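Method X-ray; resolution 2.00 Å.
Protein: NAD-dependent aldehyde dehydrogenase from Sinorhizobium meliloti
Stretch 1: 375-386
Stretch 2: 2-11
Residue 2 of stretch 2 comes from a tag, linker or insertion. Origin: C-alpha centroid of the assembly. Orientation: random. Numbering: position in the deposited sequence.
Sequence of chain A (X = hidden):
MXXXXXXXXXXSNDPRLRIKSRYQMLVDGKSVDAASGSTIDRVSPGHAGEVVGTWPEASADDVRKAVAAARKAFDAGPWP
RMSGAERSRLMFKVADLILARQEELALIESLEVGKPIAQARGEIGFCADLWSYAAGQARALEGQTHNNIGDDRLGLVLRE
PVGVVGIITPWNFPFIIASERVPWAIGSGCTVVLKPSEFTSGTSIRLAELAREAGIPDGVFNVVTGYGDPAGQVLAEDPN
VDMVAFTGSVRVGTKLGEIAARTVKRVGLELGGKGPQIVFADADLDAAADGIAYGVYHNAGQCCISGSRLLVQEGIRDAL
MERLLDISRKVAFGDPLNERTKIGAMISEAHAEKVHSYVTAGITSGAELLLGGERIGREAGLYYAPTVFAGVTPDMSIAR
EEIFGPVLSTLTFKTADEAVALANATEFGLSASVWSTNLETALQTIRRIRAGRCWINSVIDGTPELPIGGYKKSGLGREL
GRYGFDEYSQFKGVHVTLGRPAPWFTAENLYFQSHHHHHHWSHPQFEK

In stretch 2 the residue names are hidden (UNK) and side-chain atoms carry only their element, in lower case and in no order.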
# COMPACT_ATOMS: atom_id res chain seq x y z
N ARG A 375 -17.15 -39.32 -28.50
CA ARG A 375 -17.08 -40.04 -27.23
C ARG A 375 -16.23 -41.29 -27.34
O ARG A 375 -16.14 -41.89 -28.40
CB ARG A 375 -18.49 -40.43 -26.79
CG ARG A 375 -19.29 -39.24 -26.37
CD ARG A 375 -19.04 -38.90 -24.90
NE ARG A 375 -19.59 -39.92 -24.00
CZ ARG A 375 -20.88 -40.06 -23.73
NH1 ARG A 375 -21.78 -39.23 -24.25
NH2 ARG A 375 -21.28 -41.04 -22.92
N ILE A 376 -15.57 -41.65 -26.24
CA ILE A 376 -14.72 -42.85 -26.21
C ILE A 376 -15.18 -43.69 -25.01
O ILE A 376 -15.61 -43.12 -23.99
CB ILE A 376 -13.20 -42.48 -26.14
CG1 ILE A 376 -12.56 -42.49 -27.52
CG2 ILE A 376 -12.42 -43.50 -25.37
CD1 ILE A 376 -12.84 -41.31 -28.32
N GLY A 377 -15.11 -45.02 -25.13
CA GLY A 377 -15.48 -45.93 -24.03
C GLY A 377 -16.88 -45.69 -23.49
O GLY A 377 -17.09 -45.59 -22.27
N ARG A 378 -17.83 -45.59 -24.40
CA ARG A 378 -19.22 -45.26 -24.06
C ARG A 378 -19.84 -46.13 -22.98
O ARG A 378 -20.66 -45.65 -22.19
CB ARG A 378 -20.12 -45.29 -25.29
CG ARG A 378 -20.18 -43.99 -26.05
CD ARG A 378 -21.04 -44.11 -27.30
NE ARG A 378 -21.61 -42.82 -27.70
CZ ARG A 378 -22.61 -42.22 -27.05
NH1 ARG A 378 -23.15 -42.77 -25.97
NH2 ARG A 378 -23.07 -41.06 -27.48
N GLU A 379 -19.46 -47.42 -22.93
CA GLU A 379 -20.06 -48.34 -21.93
C GLU A 379 -19.44 -48.17 -20.54
O GLU A 379 -20.11 -48.42 -19.53
CB GLU A 379 -19.95 -49.82 -22.36
CG GLU A 379 -20.39 -50.15 -23.82
CD GLU A 379 -21.83 -49.79 -24.14
OE1 GLU A 379 -22.19 -48.58 -24.07
OE2 GLU A 379 -22.60 -50.72 -24.50
N ALA A 380 -18.18 -47.73 -20.50
CA ALA A 380 -17.40 -47.70 -19.26
C ALA A 380 -17.51 -46.39 -18.44
O ALA A 380 -17.33 -46.39 -17.23
CB ALA A 380 -15.94 -48.03 -19.55
N GLY A 381 -17.81 -45.28 -19.11
CA GLY A 381 -18.03 -44.00 -18.42
C GLY A 381 -18.16 -42.86 -19.41
O GLY A 381 -18.43 -43.07 -20.60
N LEU A 382 -17.95 -41.64 -18.91
CA LEU A 382 -18.12 -40.44 -19.74
C LEU A 382 -16.77 -39.87 -20.16
O LEU A 382 -16.06 -39.23 -19.37
CB LEU A 382 -18.96 -39.40 -19.00
CG LEU A 382 -20.29 -39.86 -18.41
CD1 LEU A 382 -20.85 -38.91 -17.33
CD2 LEU A 382 -21.32 -40.10 -19.51
N TYR A 383 -16.39 -40.14 -21.41
CA TYR A 383 -15.10 -39.67 -21.90
C TYR A 383 -15.24 -39.07 -23.29
O TYR A 383 -15.91 -39.66 -24.16
CB TYR A 383 -14.10 -40.81 -21.94
CG TYR A 383 -13.86 -41.44 -20.57
CD1 TYR A 383 -13.02 -40.83 -19.65
CD2 TYR A 383 -14.48 -42.65 -20.23
CE1 TYR A 383 -12.79 -41.42 -18.39
CE2 TYR A 383 -14.27 -43.24 -18.98
CZ TYR A 383 -13.41 -42.62 -18.06
OH TYR A 383 -13.19 -43.19 -16.84
N TYR A 384 -14.59 -37.93 -23.50
CA TYR A 384 -14.60 -37.28 -24.80
C TYR A 384 -13.17 -37.20 -25.33
O TYR A 384 -12.26 -36.86 -24.58
CB TYR A 384 -15.28 -35.90 -24.74
CG TYR A 384 -15.79 -35.49 -26.10
CD1 TYR A 384 -17.08 -35.84 -26.51
CD2 TYR A 384 -14.95 -34.84 -27.01
CE1 TYR A 384 -17.54 -35.54 -27.82
CE2 TYR A 384 -15.41 -34.52 -28.30
CZ TYR A 384 -16.70 -34.87 -28.68
OH TYR A 384 -17.13 -34.56 -29.94
N ALA A 385 -12.96 -37.54 -26.60
CA ALA A 385 -11.61 -37.58 -27.14
C ALA A 385 -10.98 -36.18 -27.23
O ALA A 385 -11.67 -35.21 -27.50
CB ALA A 385 -11.63 -38.21 -28.52
N PRO A 386 -9.66 -36.07 -26.99
CA PRO A 386 -8.98 -34.81 -27.28
C PRO A 386 -9.26 -34.38 -28.73
O PRO A 386 -9.09 -35.19 -29.67
CB PRO A 386 -7.51 -35.17 -27.11
CG PRO A 386 -7.52 -36.21 -26.07
CD PRO A 386 -8.74 -37.04 -26.37
N UNK A 2 -13.85 -45.80 -32.82
CA UNK A 2 -12.41 -46.18 -32.86
C UNK A 2 -11.87 -46.27 -31.43
O UNK A 2 -12.25 -45.46 -30.57
c UNK A 2 -11.01 -44.04 -32.95
c UNK A 2 -11.59 -45.20 -33.76
c UNK A 2 -10.47 -45.91 -34.47
N UNK A 3 -11.02 -47.26 -31.16
CA UNK A 3 -10.29 -47.32 -29.91
C UNK A 3 -8.99 -46.52 -30.04
O UNK A 3 -8.25 -46.71 -31.01
se UNK A 3 -9.90 -47.89 -26.73
c UNK A 3 -11.65 -48.80 -26.66
c UNK A 3 -9.96 -48.76 -29.53
c UNK A 3 -9.12 -48.90 -28.27
N UNK A 4 -8.73 -45.64 -29.08
CA UNK A 4 -7.46 -44.94 -29.01
C UNK A 4 -6.54 -45.66 -28.04
O UNK A 4 -6.96 -46.09 -26.96
c UNK A 4 -8.84 -41.26 -29.03
c UNK A 4 -8.59 -42.67 -29.55
c UNK A 4 -8.04 -42.64 -31.00
c UNK A 4 -7.64 -43.46 -28.63
N UNK A 5 -5.28 -45.80 -28.42
CA UNK A 5 -4.35 -46.53 -27.58
C UNK A 5 -3.86 -45.70 -26.38
O UNK A 5 -3.19 -46.23 -25.50
c UNK A 5 -3.18 -47.03 -28.41
o UNK A 5 -2.50 -45.93 -28.97
N UNK A 6 -4.18 -44.40 -26.36
CA UNK A 6 -3.87 -43.55 -25.21
C UNK A 6 -5.02 -43.51 -24.18
O UNK A 6 -4.90 -42.86 -23.14
c UNK A 6 -4.45 -41.43 -26.53
n UNK A 6 -4.56 -40.12 -26.38
o UNK A 6 -5.10 -42.05 -27.36
c UNK A 6 -3.43 -42.13 -25.63
N UNK A 7 -6.11 -44.22 -24.48
CA UNK A 7 -7.25 -44.33 -23.58
C UNK A 7 -6.95 -45.36 -22.50
O UNK A 7 -6.56 -46.48 -22.81
c UNK A 7 -9.73 -44.85 -23.47
c UNK A 7 -10.42 -46.07 -23.36
c UNK A 7 -11.99 -45.05 -21.79
c UNK A 7 -8.51 -44.74 -24.34
c UNK A 7 -11.29 -43.85 -21.89
c UNK A 7 -10.17 -43.76 -22.72
c UNK A 7 -11.56 -46.17 -22.53
N UNK A 8 -7.13 -44.99 -21.22
CA UNK A 8 -6.96 -45.94 -20.12
C UNK A 8 -8.37 -46.36 -19.66
O UNK A 8 -9.13 -45.56 -19.07
c UNK A 8 -6.04 -46.30 -17.79
c UNK A 8 -4.71 -44.97 -19.42
c UNK A 8 -3.87 -44.29 -18.37
c UNK A 8 -6.13 -45.33 -18.95
N UNK A 9 -8.74 -47.60 -19.95
CA UNK A 9 -10.11 -48.03 -19.67
C UNK A 9 -10.29 -48.10 -18.15
O UNK A 9 -9.38 -48.54 -17.46
c UNK A 9 -10.40 -49.38 -20.32
N UNK A 10 -11.43 -47.62 -17.63
CA UNK A 10 -11.69 -47.72 -16.20
C UNK A 10 -11.54 -49.17 -15.74
O UNK A 10 -11.96 -50.09 -16.44
c UNK A 10 -13.16 -47.29 -16.05
c UNK A 10 -13.54 -46.67 -17.31
c UNK A 10 -12.52 -46.94 -18.36
N UNK A 11 -10.92 -49.36 -14.59
CA UNK A 11 -10.82 -50.70 -14.00
C UNK A 11 -11.91 -50.82 -12.94
O UNK A 11 -11.79 -50.26 -11.86
o UNK A 11 -10.16 -53.07 -12.67
o UNK A 11 -8.07 -52.52 -12.36
c UNK A 11 -9.22 -52.25 -12.76
c UNK A 11 -9.43 -50.87 -13.38

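Position 2 has three side-chain carbons, one bonded to CA and carrying the other two. This fork at CB, with no oxygen, is valine. Val 2 comes from an expression tag. Its backbone O lies 4.3 Å from Ile 376 CG1, while its side chain stays farther off.

Position 3 has an unbranched chain of two carbons, a selenium and a terminal carbon. The selenium identifies selenomethionine, the labelled form of methionine. The CA-to-CB bond of Met 3 points away from stretch 1, and the side chain makes no close contact there.

Position 4 has four carbons, forked at the second. One tip lies near the side chains of Ile 376 and Ala 385. A fork at the second carbon means leucine. Leu 4 CD1 is 4.1 Å from Ile 376 CD1 and 4.2 Å from Ala 385 CB.

Position 5 has one carbon and one oxygen, out of reach of stretch 1. It is serine.

Position 6 has two carbons, the second carrying one oxygen and one nitrogen. This is a short amide, so the residue is asparagine. Asn 6 ND2 is hydrogen-bonded elsewhere in the structure.

Position 7 has one carbon followed by a ring of six carbons, with no hydroxyl. The ring packs on Ile 376 and Tyr 383. It is phenylalanine. A type I turn runs from Leu 4 to Phe 7, with Phe 7 N donating to Leu 4 O at 3.2 Å.

Position 8 has four carbons, forked at the first, with one arm two carbons long. This is isoleucine. Ile 8 is out of reach of stretch 1.

Position 9 has a single carbon, so it is alanine. The CB of Ala 9 points away.

Position 10 has three carbons closing a ring onto the backbone N, and they pack near Ala 380 and Tyr 383. Such a ring defines proline. Pro 10 CG lies 3.6 Å from Ala 380 CB and 3.5 Å from Tyr 383 OH.

Position 11 has two carbons, the second carrying two oxygens. The carboxylate is attached directly to CB, hence aspartate.

The contact is apolar packing, with no hydrogen bond between the stretches. Phe 7 is central. Ile 376 CG2 sits over its face, 3.5 Å from the ring centroid, as a CH-pi contact. The edge of Phe 7 meets the face of Tyr 383, with planes at 72°. Gly 377 leaves space here: an ideal CB would lie 2.8 Å from Phe 7 CZ, a clash. Leu 4 and Pro 10 extend the packing, and 427 Å² is buried in all.

Stretch 2 (2-11) VMLSNFIAPD
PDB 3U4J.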